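Local coordinates for protein putative metallopeptidase (Corynebacterium diphtheriae, PDB 3QOC) that is probably a metal-dependent aminopeptidase of the creatinase/prolidase-like family, represented here by its N-terminal domain alone, at residues L90-D104 against L114-T128. Sequence-based numbering, arbitrary orientation.
Sequences LSDINGPKRVGFEAD and LRKSAGSDVELIPVT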
loop_
_atom_site.group_PDB
_atom_site.type_symbol
_atom_site.label_atom_id
_atom_site.label_comp_id
_atom_site.label_asym_id
_atom_site.label_seq_id
_atom_site.Cartn_x
_atom_site.Cartn_y
_atom_site.Cartn_z
ATOM N N LEU A 90 0.445 2.046 8.302
ATOM C CA LEU A 90 -0.143 3.363 8.547
ATOM C C LEU A 90 0.472 4.039 9.767
ATOM O O LEU A 90 0.779 5.228 9.744
ATOM C CB LEU A 90 -1.672 3.262 8.669
ATOM C CG LEU A 90 -2.497 4.528 8.686
ATOM C CD1 LEU A 90 -2.240 5.387 7.437
ATOM C CD2 LEU A 90 -3.959 4.158 8.782
ATOM N N SER A 91 0.759 3.273 10.807
ATOM C CA SER A 91 1.248 3.889 12.041
ATOM C C SER A 91 2.669 4.429 11.848
ATOM O O SER A 91 3.166 5.212 12.632
ATOM C CB SER A 91 1.176 2.870 13.187
ATOM O OG SER A 91 2.410 2.841 13.857
ATOM N N ASP A 92 3.343 3.956 10.814
ATOM C CA ASP A 92 4.704 4.433 10.504
ATOM C C ASP A 92 4.790 5.732 9.657
ATOM O O ASP A 92 5.874 6.245 9.425
ATOM C CB ASP A 92 5.512 3.302 9.882
ATOM C CG ASP A 92 6.234 2.463 10.948
ATOM O OD1 ASP A 92 6.009 2.661 12.172
ATOM O OD2 ASP A 92 7.034 1.598 10.576
ATOM N N ILE A 93 3.650 6.232 9.199
ATOM C CA ILE A 93 3.602 7.446 8.430
ATOM C C ILE A 93 3.634 8.660 9.360
ATOM O O ILE A 93 2.833 8.735 10.314
ATOM C CB ILE A 93 2.345 7.500 7.605
ATOM C CG1 ILE A 93 2.347 6.338 6.641
ATOM C CG2 ILE A 93 2.268 8.783 6.808
ATOM C CD1 ILE A 93 1.190 6.358 5.827
ATOM N N ASN A 94 4.557 9.580 9.083
ATOM C CA ASN A 94 4.695 10.859 9.827
ATOM C C ASN A 94 3.963 11.969 9.041
ATOM O O ASN A 94 4.231 12.155 7.858
ATOM C CB ASN A 94 6.159 11.253 9.992
ATOM C CG ASN A 94 7.112 10.049 10.098
ATOM O OD1 ASN A 94 7.671 9.564 9.072
ATOM N ND2 ASN A 94 7.364 9.597 11.346
ATOM N N GLY A 95 3.032 12.682 9.678
ATOM C CA GLY A 95 2.182 13.636 8.960
ATOM C C GLY A 95 2.922 14.871 8.508
ATOM O O GLY A 95 4.092 15.047 8.829
ATOM N N PRO A 96 2.256 15.758 7.769
ATOM C CA PRO A 96 0.938 15.683 7.299
ATOM C C PRO A 96 0.876 14.897 5.985
ATOM O O PRO A 96 1.796 14.995 5.173
ATOM C CB PRO A 96 0.541 17.148 7.095
ATOM C CG PRO A 96 1.772 17.932 7.142
ATOM C CD PRO A 96 2.915 17.016 7.354
ATOM N N LYS A 97 -0.201 14.135 5.790
ATOM C CA LYS A 97 -0.321 13.239 4.628
ATOM C C LYS A 97 -1.791 12.897 4.497
ATOM O O LYS A 97 -2.448 12.598 5.507
ATOM C CB LYS A 97 0.526 11.959 4.830
ATOM C CG LYS A 97 1.119 11.212 3.563
ATOM C CD LYS A 97 2.545 11.696 3.157
ATOM C CE LYS A 97 3.554 10.535 2.751
ATOM N NZ LYS A 97 3.821 10.215 1.230
ATOM N N ARG A 98 -2.301 12.951 3.264
ATOM C CA ARG A 98 -3.583 12.409 2.912
ATOM C C ARG A 98 -3.368 11.054 2.307
ATOM O O ARG A 98 -2.676 10.893 1.273
ATOM C CB ARG A 98 -4.316 13.332 1.949
ATOM C CG ARG A 98 -4.571 14.724 2.571
ATOM C CD ARG A 98 -5.052 15.807 1.578
ATOM N NE ARG A 98 -6.202 15.353 0.764
ATOM C CZ ARG A 98 -7.517 15.511 1.038
ATOM N NH1 ARG A 98 -7.964 16.156 2.148
ATOM N NH2 ARG A 98 -8.416 14.998 0.165
ATOM N N VAL A 99 -3.942 10.052 2.977
ATOM C CA VAL A 99 -3.739 8.652 2.605
ATOM C C VAL A 99 -5.072 8.074 2.160
ATOM O O VAL A 99 -6.001 8.014 2.958
ATOM C CB VAL A 99 -3.211 7.839 3.756
ATOM C CG1 VAL A 99 -3.059 6.351 3.322
ATOM C CG2 VAL A 99 -1.903 8.390 4.169
ATOM N N GLY A 100 -5.173 7.736 0.887
ATOM C CA GLY A 100 -6.366 7.097 0.333
ATOM C C GLY A 100 -6.472 5.631 0.767
ATOM O O GLY A 100 -5.459 5.026 1.043
ATOM N N PHE A 101 -7.690 5.073 0.799
ATOM C CA PHE A 101 -7.918 3.674 1.059
ATOM C C PHE A 101 -9.004 3.129 0.182
ATOM O O PHE A 101 -9.800 3.872 -0.344
ATOM C CB PHE A 101 -8.202 3.384 2.570
ATOM C CG PHE A 101 -9.458 3.979 3.069
ATOM C CD1 PHE A 101 -10.632 3.235 3.086
ATOM C CD2 PHE A 101 -9.476 5.261 3.600
ATOM C CE1 PHE A 101 -11.825 3.789 3.534
ATOM C CE2 PHE A 101 -10.648 5.790 4.083
ATOM C CZ PHE A 101 -11.833 5.045 4.040
ATOM N N GLU A 102 -9.048 1.829 0.007
ATOM C CA GLU A 102 -9.966 1.273 -0.932
ATOM C C GLU A 102 -11.352 1.112 -0.245
ATOM O O GLU A 102 -11.680 0.090 0.399
ATOM C CB GLU A 102 -9.431 -0.051 -1.438
ATOM C CG GLU A 102 -8.141 0.061 -2.123
ATOM C CD GLU A 102 -7.647 -1.310 -2.596
ATOM O OE1 GLU A 102 -7.010 -2.047 -1.794
ATOM O OE2 GLU A 102 -7.922 -1.654 -3.764
ATOM N N ALA A 103 -12.177 2.107 -0.402
ATOM C CA ALA A 103 -13.404 2.177 0.417
ATOM C C ALA A 103 -14.427 1.131 -0.066
ATOM O O ALA A 103 -15.298 0.726 0.662
ATOM C CB ALA A 103 -14.011 3.623 0.361
ATOM N N ASP A 104 -14.277 0.695 -1.306
ATOM C CA ASP A 104 -15.119 -0.342 -1.826
ATOM C C ASP A 104 -14.769 -1.730 -1.285
ATOM O O ASP A 104 -15.541 -2.674 -1.519
ATOM C CB ASP A 104 -14.969 -0.409 -3.368
ATOM C CG ASP A 104 -15.576 0.775 -4.087
ATOM O OD1 ASP A 104 -16.296 1.594 -3.430
ATOM O OD2 ASP A 104 -15.332 0.868 -5.320
ATOM N N LEU A 114 -7.971 0.840 11.384
ATOM C CA LEU A 114 -7.026 1.719 10.727
ATOM C C LEU A 114 -7.000 3.108 11.255
ATOM O O LEU A 114 -5.944 3.683 11.438
ATOM C CB LEU A 114 -7.352 1.906 9.235
ATOM C CG LEU A 114 -6.615 0.972 8.347
ATOM C CD1 LEU A 114 -6.934 1.361 6.914
ATOM C CD2 LEU A 114 -5.052 1.021 8.721
ATOM N N ARG A 115 -8.158 3.705 11.383
ATOM C CA ARG A 115 -8.172 5.062 11.895
ATOM C C ARG A 115 -7.515 5.211 13.246
ATOM O O ARG A 115 -6.918 6.253 13.514
ATOM C CB ARG A 115 -9.552 5.649 11.888
ATOM C CG ARG A 115 -10.047 5.856 10.476
ATOM C CD ARG A 115 -11.167 6.808 10.484
ATOM N NE ARG A 115 -12.244 6.477 9.577
ATOM C CZ ARG A 115 -12.494 7.083 8.411
ATOM N NH1 ARG A 115 -13.559 6.689 7.703
ATOM N NH2 ARG A 115 -11.710 8.053 7.941
ATOM N N LYS A 116 -7.523 4.169 14.055
ATOM C CA LYS A 116 -6.931 4.266 15.357
ATOM C C LYS A 116 -5.419 4.433 15.280
ATOM O O LYS A 116 -4.808 5.019 16.182
ATOM C CB LYS A 116 -7.276 2.998 16.164
ATOM C CG LYS A 116 -8.789 2.854 16.438
ATOM C CD LYS A 116 -9.033 1.758 17.440
ATOM C CE LYS A 116 -10.491 1.704 17.819
ATOM N NZ LYS A 116 -11.340 1.687 16.584
ATOM N N SER A 117 -4.822 3.850 14.242
ATOM C CA SER A 117 -3.376 3.815 14.068
ATOM C C SER A 117 -2.826 5.023 13.337
ATOM O O SER A 117 -1.638 5.256 13.402
ATOM C CB SER A 117 -2.935 2.589 13.273
ATOM O OG SER A 117 -3.203 1.387 13.976
ATOM N N ALA A 118 -3.677 5.762 12.640
ATOM C CA ALA A 118 -3.268 7.000 11.967
ATOM C C ALA A 118 -2.693 8.100 12.874
ATOM O O ALA A 118 -3.281 8.449 13.880
ATOM C CB ALA A 118 -4.484 7.591 11.194
ATOM N N GLY A 119 -1.602 8.736 12.471
ATOM C CA GLY A 119 -1.062 9.855 13.273
ATOM C C GLY A 119 -1.949 11.091 13.315
ATOM O O GLY A 119 -2.968 11.128 12.634
ATOM N N SER A 120 -1.572 12.096 14.120
ATOM C CA SER A 120 -2.422 13.260 14.395
ATOM C C SER A 120 -2.660 14.152 13.170
ATOM O O SER A 120 -3.712 14.796 13.085
ATOM C CB SER A 120 -1.827 14.092 15.537
ATOM O OG SER A 120 -0.502 14.481 15.223
ATOM N N ASP A 121 -1.760 14.110 12.184
ATOM C CA ASP A 121 -1.942 14.817 10.904
ATOM C C ASP A 121 -2.003 13.935 9.661
ATOM O O ASP A 121 -1.788 14.400 8.527
ATOM C CB ASP A 121 -0.832 15.889 10.726
ATOM C CG ASP A 121 -0.998 17.045 11.727
ATOM O OD1 ASP A 121 -2.124 17.606 11.736
ATOM O OD2 ASP A 121 -0.025 17.348 12.488
ATOM N N VAL A 122 -2.282 12.668 9.867
ATOM C CA VAL A 122 -2.553 11.757 8.736
ATOM C C VAL A 122 -4.034 11.585 8.551
ATOM O O VAL A 122 -4.685 11.033 9.383
ATOM C CB VAL A 122 -1.922 10.377 8.968
ATOM C CG1 VAL A 122 -2.157 9.393 7.752
ATOM C CG2 VAL A 122 -0.364 10.509 9.246
ATOM N N GLU A 123 -4.577 12.012 7.428
ATOM C CA GLU A 123 -5.983 11.863 7.160
ATOM C C GLU A 123 -6.240 10.695 6.181
ATOM O O GLU A 123 -5.602 10.634 5.133
ATOM C CB GLU A 123 -6.461 13.184 6.582
ATOM C CG GLU A 123 -7.959 13.267 6.306
ATOM C CD GLU A 123 -8.475 14.659 5.864
ATOM O OE1 GLU A 123 -7.665 15.594 5.511
ATOM O OE2 GLU A 123 -9.724 14.792 5.912
ATOM N N LEU A 124 -7.155 9.778 6.535
ATOM C CA LEU A 124 -7.614 8.702 5.647
ATOM C C LEU A 124 -8.724 9.165 4.767
ATOM O O LEU A 124 -9.682 9.721 5.266
ATOM C CB LEU A 124 -8.111 7.506 6.451
ATOM C CG LEU A 124 -6.977 6.580 6.958
ATOM C CD1 LEU A 124 -5.716 7.245 7.377
ATOM C CD2 LEU A 124 -7.476 5.744 8.146
ATOM N N ILE A 125 -8.609 8.931 3.459
ATOM C CA ILE A 125 -9.551 9.387 2.469
ATOM C C ILE A 125 -10.188 8.214 1.692
ATOM O O ILE A 125 -9.472 7.458 1.014
ATOM C CB ILE A 125 -8.807 10.231 1.384
ATOM C CG1 ILE A 125 -7.986 11.396 2.008
ATOM C CG2 ILE A 125 -9.777 10.742 0.357
ATOM C CD1 ILE A 125 -8.846 12.330 2.839
ATOM N N PRO A 126 -11.523 8.100 1.714
ATOM C CA PRO A 126 -12.182 7.028 0.959
ATOM C C PRO A 126 -12.059 7.206 -0.530
ATOM O O PRO A 126 -12.521 8.195 -1.069
ATOM C CB PRO A 126 -13.670 7.131 1.387
ATOM C CG PRO A 126 -13.824 8.568 1.930
ATOM C CD PRO A 126 -12.475 8.891 2.545
ATOM N N VAL A 127 -11.451 6.253 -1.206
ATOM C CA VAL A 127 -11.319 6.312 -2.646
ATOM C C VAL A 127 -12.075 5.127 -3.178
ATOM O O VAL A 127 -11.858 4.014 -2.712
ATOM C CB VAL A 127 -9.839 6.202 -3.035
ATOM C CG1 VAL A 127 -9.662 6.170 -4.533
ATOM C CG2 VAL A 127 -9.039 7.330 -2.376
ATOM N N THR A 128 -12.997 5.368 -4.117
ATOM C CA THR A 128 -13.769 4.299 -4.775
ATOM C C THR A 128 -13.111 3.809 -6.102
ATOM O O THR A 128 -12.292 4.494 -6.689
ATOM C CB THR A 128 -15.219 4.763 -5.072
ATOM O OG1 THR A 128 -15.192 5.808 -6.040
ATOM C CG2 THR A 128 -15.923 5.286 -3.811
HETATM O O HOH W 1 0.291 7.571 10.833
HETATM O O HOH W 2 1.064 12.824 11.805
HETATM O O HOH W 3 -12.292 1.264 -3.707
#
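The Phe-101 ring lies against Pro-126, whose CA sits over one ring face, 3.9 Å from the ring centroid, in a CH-pi contact. The backbone carbon C of Leu-124 meets the ring edge in plane. Phe-101 CG stands between its own backbone N and carbonyl carbon (chi1 65°), which turns the ring over the neighbouring strand. Ile-125 CD1 covers one face of the Arg-98 guanidinium, offset toward its rim. Arg-98 and Glu-123 run side by side and form a long salt bridge, NH1 to OE1 at 3.4 Å. Their flat groups are turned 78° apart, so this is not a coplanar two-bond pairing. Arg-98 NE also donates to Arg-25 O.

Strands 97-102 and 122-127 are parallel neighbours. Seven backbone hydrogen bonds join them and the residues at their ends, from Lys-97 N to Asp-121 O through Ala-103 N to Val-127 O. The bond from Val-99 N to Glu-123 O is 2.8 Å and almost straight, at 179°.

On the sheet face that carries Val-99 and Leu-124, Leu-90 meets Leu-124 tip to tip, CD2 to CD1 at 3.8 Å. It crosses Leu-114 at about a right angle. A water ties the carbonyls of Leu-90 and Ile-93 to Gly-119 N, linking the two helix-to-strand loops.

Helix 108-117 connects the two strands as a beta-alpha-beta crossover. Strand 122-127 is the outermost strand within this chain. Strand 97-102 lies between it and strand 28-31, where Val-99 touches Leu-30. Helix 85-91 leads into strand 97-102, and its Leu-90 packs against helix 108-117 and the sheet.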